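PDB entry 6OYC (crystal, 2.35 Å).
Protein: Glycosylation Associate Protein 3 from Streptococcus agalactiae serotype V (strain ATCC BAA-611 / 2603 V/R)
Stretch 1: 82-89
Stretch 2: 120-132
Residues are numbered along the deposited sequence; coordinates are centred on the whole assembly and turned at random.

Stretch 1 82-89: SSLFVRIE
Stretch 2, residues 120-132: TISLINAGCSDFT

The contact is a two-strand antiparallel ladder with a turn following Asn125 beside the Ser83 end. Strand 84-89 runs against strand 120-125, their N-to-C directions 159° apart and their axes 4.7 Å apart at closest approach. Each pair in register sums to 209, from Leu84 opposite Asn125 to Glu89 opposite Thr120. The together-buried surface is 824 Å².

Ser82 and Ser83 end a 3-10 segment, and Ser83 (phi/psi -91/-1) leads into the strand. Its carbonyl already joins the ladder: Ala126 N donates to Ser83 O at 2.7 Å, the shortest backbone bond here, so the register extends one residue past the bridges. Its side chain (chi1 p) points toward stretch 2, with Ser83 OG 3.1 Å from Cys128 CB. That cysteine sits in a turn closed by Asn125 (chi1 t), whose OD1 accepts from Cys128 N at 3.0 Å. Between them, Gly127 adopts phi/psi 85/11, where a CB would jam against the preceding carbonyl oxygen.

Leu84 (-126/108; t, p) opens the face shared with Val86, Ile88, Ile121, Leu123 and Asn125. Its CD1 lies over the Phe131 ring, 4.0 Å from the centroid and 21° off the normal, a CH-pi contact. Phe131 (chi1 p, chi2 84°) belongs to the next strand, 130-132, so this leucine ties the ladder to the chain beyond the turn. Leu84 CD1 also comes within 4.1 Å of Leu123 CG.

Phe85 (-127/174) forms a hydrogen-bonded pair with Ile124: Phe85 N donates to Ile124 O at 3.1 Å, and Ile124 N to Phe85 O at 2.9 Å. With chi1 p and chi2 -90°, the ring lies back across the neighbouring strand. Ile124 (m, t) packs its CB over one ring face, 3.9 Å from the centroid, while Ala126 CB meets the edge, 3.8 Å from Phe85 CE1.

Val86 (-130/129; t) returns to the leucine face in a non-hydrogen-bonded pair with Leu123. Its CG1 meets Ile121 CG2 at 3.4 Å and its CG2 meets Leu123 CD1 at 3.8 Å, so the branched valine bridges two residues. Val86 CA also approaches Ser122 O at 3.3 Å in a CA-H...O contact.

Arg87 (-115/119) pairs with Ser122 through Arg87 N to Ser122 O, 3.0 Å, and Ser122 N to Arg87 O, 2.8 Å. Its carbonyl also accepts from a water, 2.8 Å from Arg87 O, which hydrogen-bonds Thr120 OG1 at 2.8 Å and Ser122 OG at 3.0 Å. The side chain (t, t, t) starts on the face of Phe85 and Ile124, with Arg87 CB 3.8 Å from Ile124 CD1, and its end then leads off from stretch 2; Arg87 NE and NH2 each donate to Glu89 OE1 at 3.0 Å, a salt bridge along one strand face.

Ile88 (-100/127; t, t) packs CG1 4.0 Å from Ile121 CG1 where the backbones close to CA-CA 4.4 Å. Glu89 (-126/140; t, t) completes the ladder with Thr120: Glu89 N to Thr120 O and Thr120 N to Glu89 O, both 3.0 Å.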

# COMPACT_ATOMS: atom_id res chain seq x y z
N SER C 82 -25.09 1.09 -0.16
CA SER C 82 -25.61 0.38 -1.33
C SER C 82 -25.30 1.09 -2.65
O SER C 82 -25.32 0.45 -3.70
CB SER C 82 -27.13 0.20 -1.18
OG SER C 82 -27.85 1.41 -1.40
N SER C 83 -25.00 2.40 -2.61
CA SER C 83 -24.96 3.23 -3.81
C SER C 83 -23.59 3.29 -4.49
O SER C 83 -23.48 3.95 -5.53
CB SER C 83 -25.43 4.65 -3.48
OG SER C 83 -24.46 5.34 -2.71
N LEU C 84 -22.56 2.63 -3.95
CA LEU C 84 -21.30 2.45 -4.67
C LEU C 84 -20.96 0.97 -4.71
O LEU C 84 -20.56 0.40 -3.69
CB LEU C 84 -20.15 3.24 -4.02
CG LEU C 84 -18.84 3.17 -4.83
CD1 LEU C 84 -18.93 4.00 -6.13
CD2 LEU C 84 -17.61 3.59 -4.01
N PHE C 85 -21.08 0.35 -5.88
CA PHE C 85 -20.84 -1.08 -5.97
C PHE C 85 -19.83 -1.41 -7.07
O PHE C 85 -19.35 -0.54 -7.80
CB PHE C 85 -22.16 -1.86 -6.16
CG PHE C 85 -22.86 -1.61 -7.46
CD1 PHE C 85 -23.79 -0.58 -7.57
CD2 PHE C 85 -22.63 -2.42 -8.56
CE1 PHE C 85 -24.44 -0.34 -8.78
CE2 PHE C 85 -23.28 -2.20 -9.76
CZ PHE C 85 -24.20 -1.15 -9.87
N VAL C 86 -19.47 -2.69 -7.13
CA VAL C 86 -18.38 -3.17 -7.96
C VAL C 86 -18.89 -4.36 -8.78
O VAL C 86 -19.47 -5.30 -8.24
CB VAL C 86 -17.15 -3.56 -7.12
CG1 VAL C 86 -16.05 -4.11 -7.99
CG2 VAL C 86 -16.63 -2.36 -6.34
N ARG C 87 -18.66 -4.31 -10.08
CA ARG C 87 -19.03 -5.35 -11.01
C ARG C 87 -17.77 -5.97 -11.61
O ARG C 87 -16.97 -5.27 -12.26
CB ARG C 87 -19.93 -4.78 -12.11
CG ARG C 87 -20.40 -5.79 -13.14
CD ARG C 87 -21.54 -5.16 -13.98
NE ARG C 87 -21.72 -5.86 -15.26
CZ ARG C 87 -22.90 -6.23 -15.77
NH1 ARG C 87 -24.03 -5.97 -15.11
NH2 ARG C 87 -22.95 -6.84 -16.94
N ILE C 88 -17.58 -7.26 -11.38
CA ILE C 88 -16.56 -8.03 -12.08
C ILE C 88 -17.26 -8.79 -13.20
O ILE C 88 -18.26 -9.49 -12.96
CB ILE C 88 -15.80 -8.97 -11.13
CG1 ILE C 88 -14.77 -9.80 -11.88
CG2 ILE C 88 -16.73 -9.88 -10.35
CD1 ILE C 88 -13.72 -10.40 -10.94
N GLU C 89 -16.75 -8.65 -14.42
CA GLU C 89 -17.35 -9.27 -15.59
C GLU C 89 -16.32 -10.09 -16.34
O GLU C 89 -15.17 -9.66 -16.49
CB GLU C 89 -17.96 -8.21 -16.53
CG GLU C 89 -18.81 -8.81 -17.65
CD GLU C 89 -19.93 -7.88 -18.11
OE1 GLU C 89 -20.03 -6.73 -17.63
OE2 GLU C 89 -20.72 -8.31 -18.97
N THR C 120 -12.85 -7.84 -16.38
CA THR C 120 -12.74 -6.44 -16.00
C THR C 120 -13.40 -6.26 -14.65
O THR C 120 -14.25 -7.04 -14.25
CB THR C 120 -13.43 -5.50 -17.00
OG1 THR C 120 -14.83 -5.78 -16.98
CG2 THR C 120 -12.88 -5.68 -18.44
N ILE C 121 -13.03 -5.19 -13.95
CA ILE C 121 -13.71 -4.80 -12.72
C ILE C 121 -14.07 -3.34 -12.85
O ILE C 121 -13.22 -2.52 -13.23
CB ILE C 121 -12.84 -5.06 -11.48
CG1 ILE C 121 -12.48 -6.54 -11.38
CG2 ILE C 121 -13.58 -4.61 -10.26
CD1 ILE C 121 -11.45 -6.88 -10.29
N SER C 122 -15.32 -3.00 -12.56
CA SER C 122 -15.84 -1.65 -12.74
C SER C 122 -16.42 -1.12 -11.43
O SER C 122 -17.20 -1.81 -10.77
CB SER C 122 -16.91 -1.60 -13.82
OG SER C 122 -16.34 -1.80 -15.09
N LEU C 123 -16.02 0.09 -11.08
CA LEU C 123 -16.67 0.85 -10.02
C LEU C 123 -17.91 1.51 -10.61
O LEU C 123 -17.83 2.19 -11.63
CB LEU C 123 -15.71 1.92 -9.49
CG LEU C 123 -15.71 2.38 -8.04
CD1 LEU C 123 -15.39 1.20 -7.12
CD2 LEU C 123 -14.66 3.50 -7.87
N ILE C 124 -19.06 1.29 -9.98
CA ILE C 124 -20.32 1.81 -10.50
C ILE C 124 -21.01 2.66 -9.45
O ILE C 124 -21.22 2.21 -8.31
CB ILE C 124 -21.23 0.67 -10.99
CG1 ILE C 124 -20.50 -0.14 -12.06
CG2 ILE C 124 -22.51 1.25 -11.56
CD1 ILE C 124 -21.30 -1.25 -12.65
N ASN C 125 -21.34 3.90 -9.82
CA ASN C 125 -22.06 4.83 -8.96
C ASN C 125 -23.56 4.64 -9.16
O ASN C 125 -24.05 4.72 -10.29
CB ASN C 125 -21.66 6.28 -9.29
CG ASN C 125 -22.29 7.29 -8.33
OD1 ASN C 125 -22.47 7.01 -7.15
ND2 ASN C 125 -22.61 8.47 -8.84
N ALA C 126 -24.27 4.40 -8.06
CA ALA C 126 -25.72 4.22 -8.09
C ALA C 126 -26.43 5.33 -7.31
O ALA C 126 -27.08 5.06 -6.30
CB ALA C 126 -26.09 2.85 -7.54
N GLY C 127 -26.31 6.57 -7.78
CA GLY C 127 -26.95 7.71 -7.14
C GLY C 127 -26.21 8.36 -5.99
O GLY C 127 -26.80 9.20 -5.30
N CYS C 128 -24.94 8.01 -5.75
CA CYS C 128 -24.21 8.55 -4.61
C CYS C 128 -23.65 9.94 -4.90
O CYS C 128 -23.13 10.21 -5.99
CB CYS C 128 -23.06 7.62 -4.22
SG CYS C 128 -22.08 8.23 -2.84
N SER C 129 -23.75 10.82 -3.91
CA SER C 129 -23.34 12.21 -4.06
C SER C 129 -21.90 12.46 -3.63
O SER C 129 -21.25 13.37 -4.17
CB SER C 129 -24.27 13.12 -3.26
OG SER C 129 -25.51 13.26 -3.92
N ASP C 130 -21.40 11.71 -2.66
CA ASP C 130 -20.06 11.91 -2.13
C ASP C 130 -19.50 10.58 -1.66
O ASP C 130 -20.17 9.86 -0.92
CB ASP C 130 -20.02 12.88 -0.94
CG ASP C 130 -20.67 14.19 -1.23
OD1 ASP C 130 -21.91 14.24 -1.23
OD2 ASP C 130 -19.94 15.19 -1.41
N PHE C 131 -18.27 10.29 -2.06
CA PHE C 131 -17.53 9.18 -1.49
C PHE C 131 -16.04 9.39 -1.70
O PHE C 131 -15.62 10.17 -2.57
CB PHE C 131 -17.99 7.84 -2.08
CG PHE C 131 -17.69 7.68 -3.56
CD1 PHE C 131 -16.45 7.24 -3.99
CD2 PHE C 131 -18.66 7.95 -4.51
CE1 PHE C 131 -16.18 7.09 -5.33
CE2 PHE C 131 -18.39 7.80 -5.86
CZ PHE C 131 -17.16 7.38 -6.27
N THR C 132 -15.24 8.67 -0.90
CA THR C 132 -13.79 8.58 -1.06
C THR C 132 -13.45 7.12 -1.34
O THR C 132 -13.67 6.26 -0.49
CB THR C 132 -13.03 9.07 0.18
OG1 THR C 132 -13.27 10.46 0.37
CG2 THR C 132 -11.52 8.85 -0.00
O HOH W 1 -16.51 -4.84 -14.95